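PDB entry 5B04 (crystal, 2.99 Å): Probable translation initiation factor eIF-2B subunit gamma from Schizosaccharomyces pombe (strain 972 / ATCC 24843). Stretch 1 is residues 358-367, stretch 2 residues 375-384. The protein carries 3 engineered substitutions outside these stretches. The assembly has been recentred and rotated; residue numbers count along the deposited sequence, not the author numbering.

Stretch 1, residues 358-367: ADCMVNEGTT
Stretch 2, residues 375-384: KKSIIGKNCV

Ile379 N donates to Met361 O at 2.6 Å and nearly straight (161°). Thr366 adds side-chain bonds: with chi1 in m (-69°), its OG1 accepts from Cys383 N at 2.6 Å and donates to Gly380 O at 2.9 Å, so one hydroxyl ties together two backbone positions of the loop. These bonds join two segments of one chain that run side by side in the same direction, pairing Cys360 with Lys376, Met361 with Ile378, Val362 with Ile379, Asn363 with Lys381, Thr366 with Asn382 and Thr367 with Val384 by nearest CA. The backbone carries most of the polar register. Asn363 N returns toward Ile379 O at 2.8 Å, a weak bond bent to 130°; Val362 is flanked by this bond and that of Met361 O, and its CA is 4.3 Å from Ile379 CA, a single bridge. Asn363 N also reaches Gly380 O weakly at 3.3 Å. Further along, Asn382 N meets Glu364 O at 2.4 Å, very short for a hydrogen bond, and Thr367 N donates weakly to Cys383 O at 2.9 Å, where Thr367 and Val384 form a parallel bridge with side chains on a shared face.

Unusual torsions occur here: Asn382 lies at phi/psi 33/61, and Gly365, which it touches (Gly365 C to Asn382 CA 3.4 Å), at 63/-8. Positive phi favours glycine at 365, and an ideal CB there would stand a tight 3.2 Å from Asn382 CB.

At the other end Cys360 (phi/psi -129/173, chi1 p) points toward the partner, and its sulfur accepts from Ser377 N: N to SG is 3.5 Å at 166°. Here too an irregular residue precedes the pairing, Lys376 at 54/61, while Asp359 adopts 70/-8.

Alpha hydrogens supplement the amides. Ile378 CA lies 3.1 Å from Met361 O, Val362 CA 3.4 Å from Ile379 O, and Val384 CA 3.3 Å from Thr367 O, all extended residues presenting CA-H to a neighbouring carbonyl.

Packing lies around these backbone bonds. Met361 (phi/psi -107/132, chi1 -29°, chi2 t, chi3 p) brings CG to 3.9 Å from Ile378 CG1 before its end leads away; Ile378 is m, p. Val362 (-133/137, chi1 p) sets CG2 3.9 Å from CB of Ile379, itself m, t at -116/132. Thr366 CG2 adds methyl contact, 3.9 Å from Ile379 CG2 and 3.5 Å from Cys383 CB. At the edge, Glu364 CB is 3.9 Å from Lys381 CG. Together the stretches bury 719 Å², both sides summed. The rule is economical: backbone bonds accompany the register, with Thr366 OG1 and Cys360 SG the side-chain atoms that join them.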

ATOM      1  N   ALA E 358     -36.888  35.473  56.616  1.00 95.42           N
ATOM      2  CA  ALA E 358     -36.576  34.595  55.497  1.00104.81           C
ATOM      3  C   ALA E 358     -35.111  34.710  55.108  1.00110.47           C
ATOM      4  O   ALA E 358     -34.382  35.537  55.659  1.00116.79           O
ATOM      5  CB  ALA E 358     -37.466  34.919  54.307  1.00106.20           C
ATOM      6  N   ASP E 359     -34.688  33.852  54.178  1.00100.52           N
ATOM      7  CA  ASP E 359     -33.345  33.891  53.591  1.00100.59           C
ATOM      8  C   ASP E 359     -32.258  33.466  54.594  1.00 93.58           C
ATOM      9  O   ASP E 359     -31.102  33.256  54.221  1.00 85.34           O
ATOM     10  CB  ASP E 359     -33.075  35.297  53.019  1.00 99.24           C
ATOM     11  CG  ASP E 359     -31.616  35.539  52.690  1.00 97.23           C
ATOM     12  OD1 ASP E 359     -31.208  35.262  51.542  1.00123.09           O
ATOM     13  OD2 ASP E 359     -30.880  36.022  53.576  1.00 98.47           O
ATOM     14  N   CYS E 360     -32.640  33.291  55.855  1.00 91.73           N
ATOM     15  CA  CYS E 360     -31.675  32.963  56.900  1.00 89.61           C
ATOM     16  C   CYS E 360     -32.101  31.753  57.733  1.00 85.33           C
ATOM     17  O   CYS E 360     -33.208  31.244  57.577  1.00 86.38           O
ATOM     18  CB  CYS E 360     -31.455  34.175  57.801  1.00 98.51           C
ATOM     19  SG  CYS E 360     -32.970  34.948  58.416  1.00 84.07           S
ATOM     20  N   MET E 361     -31.228  31.298  58.611  1.00 88.42           N
ATOM     21  CA  MET E 361     -31.450  30.047  59.283  1.00 83.60           C
ATOM     22  C   MET E 361     -31.829  30.202  60.727  1.00 82.24           C
ATOM     23  O   MET E 361     -31.221  30.942  61.463  1.00 87.34           O
ATOM     24  CB  MET E 361     -30.209  29.181  59.203  1.00 85.69           C
ATOM     25  CG  MET E 361     -29.364  29.406  57.978  1.00 83.65           C
ATOM     26  SD  MET E 361     -27.948  28.330  58.047  1.00 83.71           S
ATOM     27  CE  MET E 361     -28.633  26.930  57.208  1.00 85.83           C
ATOM     28  N   VAL E 362     -32.866  29.490  61.112  1.00 85.86           N
ATOM     29  CA  VAL E 362     -33.330  29.457  62.471  1.00 92.14           C
ATOM     30  C   VAL E 362     -33.546  28.009  62.834  1.00102.01           C
ATOM     31  O   VAL E 362     -34.098  27.264  62.053  1.00104.96           O
ATOM     32  CB  VAL E 362     -34.664  30.163  62.542  1.00 85.10           C
ATOM     33  CG1 VAL E 362     -35.575  29.594  61.479  1.00 82.72           C
ATOM     34  CG2 VAL E 362     -35.268  30.012  63.914  1.00102.08           C
ATOM     35  N   ASN E 363     -33.124  27.601  64.018  1.00 98.36           N
ATOM     36  CA  ASN E 363     -33.179  26.189  64.370  1.00107.12           C
ATOM     37  C   ASN E 363     -34.446  25.704  65.009  1.00115.64           C
ATOM     38  O   ASN E 363     -35.450  26.377  64.979  1.00118.54           O
ATOM     39  CB  ASN E 363     -31.993  25.760  65.208  1.00104.12           C
ATOM     40  CG  ASN E 363     -31.431  24.443  64.752  1.00102.00           C
ATOM     41  OD1 ASN E 363     -31.977  23.799  63.875  1.00 99.63           O
ATOM     42  ND2 ASN E 363     -30.335  24.040  65.343  1.00 94.42           N
ATOM     43  N   GLU E 364     -34.387  24.488  65.531  1.00123.95           N
ATOM     44  CA  GLU E 364     -35.515  23.825  66.167  1.00114.48           C
ATOM     45  C   GLU E 364     -35.937  24.313  67.544  1.00113.62           C
ATOM     46  O   GLU E 364     -35.155  24.870  68.301  1.00115.97           O
ATOM     47  CB  GLU E 364     -35.243  22.339  66.236  1.00110.15           C
ATOM     48  CG  GLU E 364     -34.750  21.766  64.929  1.00118.92           C
ATOM     49  CD  GLU E 364     -34.133  20.403  65.101  1.00132.01           C
ATOM     50  OE1 GLU E 364     -34.332  19.794  66.167  1.00130.03           O
ATOM     51  OE2 GLU E 364     -33.443  19.948  64.170  1.00135.82           O
ATOM     52  N   GLY E 365     -37.200  24.064  67.846  1.00100.02           N
ATOM     53  CA  GLY E 365     -37.838  24.404  69.106  1.00120.81           C
ATOM     54  C   GLY E 365     -37.888  25.898  69.371  1.00119.36           C
ATOM     55  O   GLY E 365     -38.526  26.351  70.324  1.00127.10           O
ATOM     56  N   THR E 366     -37.208  26.662  68.522  1.00124.96           N
ATOM     57  CA  THR E 366     -37.104  28.109  68.681  1.00120.43           C
ATOM     58  C   THR E 366     -38.376  28.833  68.273  1.00122.54           C
ATOM     59  O   THR E 366     -38.684  28.950  67.088  1.00114.96           O
ATOM     60  CB  THR E 366     -35.930  28.677  67.857  1.00113.18           C
ATOM     61  OG1 THR E 366     -34.691  28.236  68.423  1.00113.52           O
ATOM     62  CG2 THR E 366     -35.963  30.201  67.849  1.00108.09           C
ATOM     63  N   THR E 367     -39.046  29.493  69.194  1.00125.16           N
ATOM     64  CA  THR E 367     -40.212  30.258  68.778  1.00127.71           C
ATOM     65  C   THR E 367     -39.998  31.764  68.913  1.00122.23           C
ATOM     66  O   THR E 367     -39.447  32.219  69.904  1.00113.98           O
ATOM     67  CB  THR E 367     -41.452  29.812  69.550  1.00123.57           C
ATOM     68  OG1 THR E 367     -42.466  30.811  69.453  1.00137.38           O
ATOM     69  CG2 THR E 367     -41.100  29.602  70.989  1.00116.97           C
ATOM     70  N   LYS E 375     -33.890  39.452  59.870  1.00 71.83           N
ATOM     71  CA  LYS E 375     -33.316  39.659  58.546  1.00 79.57           C
ATOM     72  C   LYS E 375     -31.836  39.296  58.524  1.00 84.71           C
ATOM     73  O   LYS E 375     -31.051  39.846  59.295  1.00 76.97           O
ATOM     74  CB  LYS E 375     -33.504  41.114  58.114  1.00 81.25           C
ATOM     75  CG  LYS E 375     -32.846  41.472  56.793  1.00 84.16           C
ATOM     76  CD  LYS E 375     -32.046  42.763  56.913  1.00 89.58           C
ATOM     77  CE  LYS E 375     -32.854  43.865  57.580  1.00100.22           C
ATOM     78  NZ  LYS E 375     -32.070  45.123  57.736  1.00 96.55           N
ATOM     79  N   LYS E 376     -31.466  38.369  57.644  1.00 71.54           N
ATOM     80  CA  LYS E 376     -30.070  37.971  57.463  1.00 74.68           C
ATOM     81  C   LYS E 376     -29.410  37.539  58.773  1.00 79.16           C
ATOM     82  O   LYS E 376     -28.435  38.148  59.203  1.00 72.88           O
ATOM     83  CB  LYS E 376     -29.267  39.122  56.844  1.00 71.25           C
ATOM     84  CG  LYS E 376     -29.693  39.508  55.435  1.00 80.99           C
ATOM     85  CD  LYS E 376     -29.089  40.845  55.026  1.00 77.69           C
ATOM     86  CE  LYS E 376     -29.321  41.133  53.551  1.00 86.73           C
ATOM     87  NZ  LYS E 376     -29.195  42.585  53.235  1.00105.81           N
ATOM     88  N   SER E 377     -29.934  36.494  59.407  1.00 76.40           N
ATOM     89  CA  SER E 377     -29.409  36.077  60.705  1.00 81.89           C
ATOM     90  C   SER E 377     -29.593  34.591  61.015  1.00 83.71           C
ATOM     91  O   SER E 377     -30.629  34.002  60.716  1.00 79.72           O
ATOM     92  CB  SER E 377     -30.056  36.907  61.816  1.00 73.06           C
ATOM     93  OG  SER E 377     -29.556  38.233  61.814  1.00 83.04           O
ATOM     94  N   ILE E 378     -28.580  33.998  61.640  1.00 79.71           N
ATOM     95  CA  ILE E 378     -28.626  32.589  62.015  1.00 82.81           C
ATOM     96  C   ILE E 378     -29.042  32.440  63.476  1.00 85.22           C
ATOM     97  O   ILE E 378     -28.415  33.009  64.370  1.00 90.28           O
ATOM     98  CB  ILE E 378     -27.266  31.889  61.785  1.00 83.74           C
ATOM     99  CG1 ILE E 378     -27.046  31.598  60.297  1.00 72.94           C
ATOM    100  CG2 ILE E 378     -27.192  30.588  62.570  1.00 87.07           C
ATOM    101  CD1 ILE E 378     -26.661  32.805  59.459  1.00 75.86           C
ATOM    102  N   ILE E 379     -30.107  31.678  63.712  1.00 85.48           N
ATOM    103  CA  ILE E 379     -30.641  31.499  65.058  1.00 90.91           C
ATOM    104  C   ILE E 379     -30.535  30.046  65.517  1.00 94.16           C
ATOM    105  O   ILE E 379     -30.905  29.125  64.789  1.00 79.75           O
ATOM    106  CB  ILE E 379     -32.111  31.952  65.140  1.00 91.62           C
ATOM    107  CG1 ILE E 379     -32.253  33.385  64.624  1.00 88.57           C
ATOM    108  CG2 ILE E 379     -32.630  31.839  66.566  1.00 87.93           C
ATOM    109  CD1 ILE E 379     -33.642  33.963  64.786  1.00 83.97           C
ATOM    110  N   GLY E 380     -30.032  29.853  66.734  1.00 98.91           N
ATOM    111  CA  GLY E 380     -29.809  28.526  67.278  1.00102.01           C
ATOM    112  C   GLY E 380     -31.067  27.760  67.644  1.00102.47           C
ATOM    113  O   GLY E 380     -32.149  28.031  67.125  1.00103.56           O
ATOM    114  N   LYS E 381     -30.917  26.802  68.554  1.00105.74           N
ATOM    115  CA  LYS E 381     -31.991  25.873  68.883  1.00109.88           C
ATOM    116  C   LYS E 381     -32.780  26.306  70.121  1.00114.32           C
ATOM    117  O   LYS E 381     -32.219  26.877  71.055  1.00115.88           O
ATOM    118  CB  LYS E 381     -31.414  24.469  69.082  1.00115.32           C
ATOM    119  CG  LYS E 381     -32.271  23.356  68.499  1.00122.22           C
ATOM    120  CD  LYS E 381     -31.504  22.051  68.341  1.00113.20           C
ATOM    121  CE  LYS E 381     -30.424  21.889  69.397  1.00109.63           C
ATOM    122  NZ  LYS E 381     -29.495  20.777  69.057  1.00118.14           N
ATOM    123  N   ASN E 382     -34.076  25.995  70.111  1.00126.05           N
ATOM    124  CA  ASN E 382     -35.059  26.399  71.129  1.00128.85           C
ATOM    125  C   ASN E 382     -34.807  27.764  71.785  1.00126.22           C
ATOM    126  O   ASN E 382     -34.634  27.872  72.999  1.00115.19           O
ATOM    127  CB  ASN E 382     -35.197  25.302  72.202  1.00119.03           C
ATOM    128  CG  ASN E 382     -33.918  25.050  72.980  1.00133.10           C
ATOM    129  OD1 ASN E 382     -33.792  25.469  74.130  1.00133.67           O
ATOM    130  ND2 ASN E 382     -32.978  24.336  72.372  1.00136.45           N
ATOM    131  N   CYS E 383     -34.818  28.806  70.960  1.00119.29           N
ATOM    132  CA  CYS E 383     -34.673  30.180  71.427  1.00118.46           C
ATOM    133  C   CYS E 383     -36.031  30.868  71.548  1.00116.43           C
ATOM    134  O   CYS E 383     -37.031  30.382  71.022  1.00109.92           O
ATOM    135  CB  CYS E 383     -33.768  30.972  70.480  1.00116.97           C
ATOM    136  SG  CYS E 383     -32.051  30.429  70.460  1.00106.57           S
ATOM    137  N   VAL E 384     -36.062  32.001  72.244  1.00117.08           N
ATOM    138  CA  VAL E 384     -37.296  32.763  72.399  1.00112.67           C
ATOM    139  C   VAL E 384     -37.110  34.216  71.980  1.00116.29           C
ATOM    140  O   VAL E 384     -36.299  34.940  72.554  1.00106.71           O
ATOM    141  CB  VAL E 384     -37.813  32.729  73.849  1.00101.56           C
ATOM    142  CG1 VAL E 384     -39.025  33.638  74.002  1.00111.39           C
ATOM    143  CG2 VAL E 384     -38.151  31.307  74.262  1.00 99.02           C
TER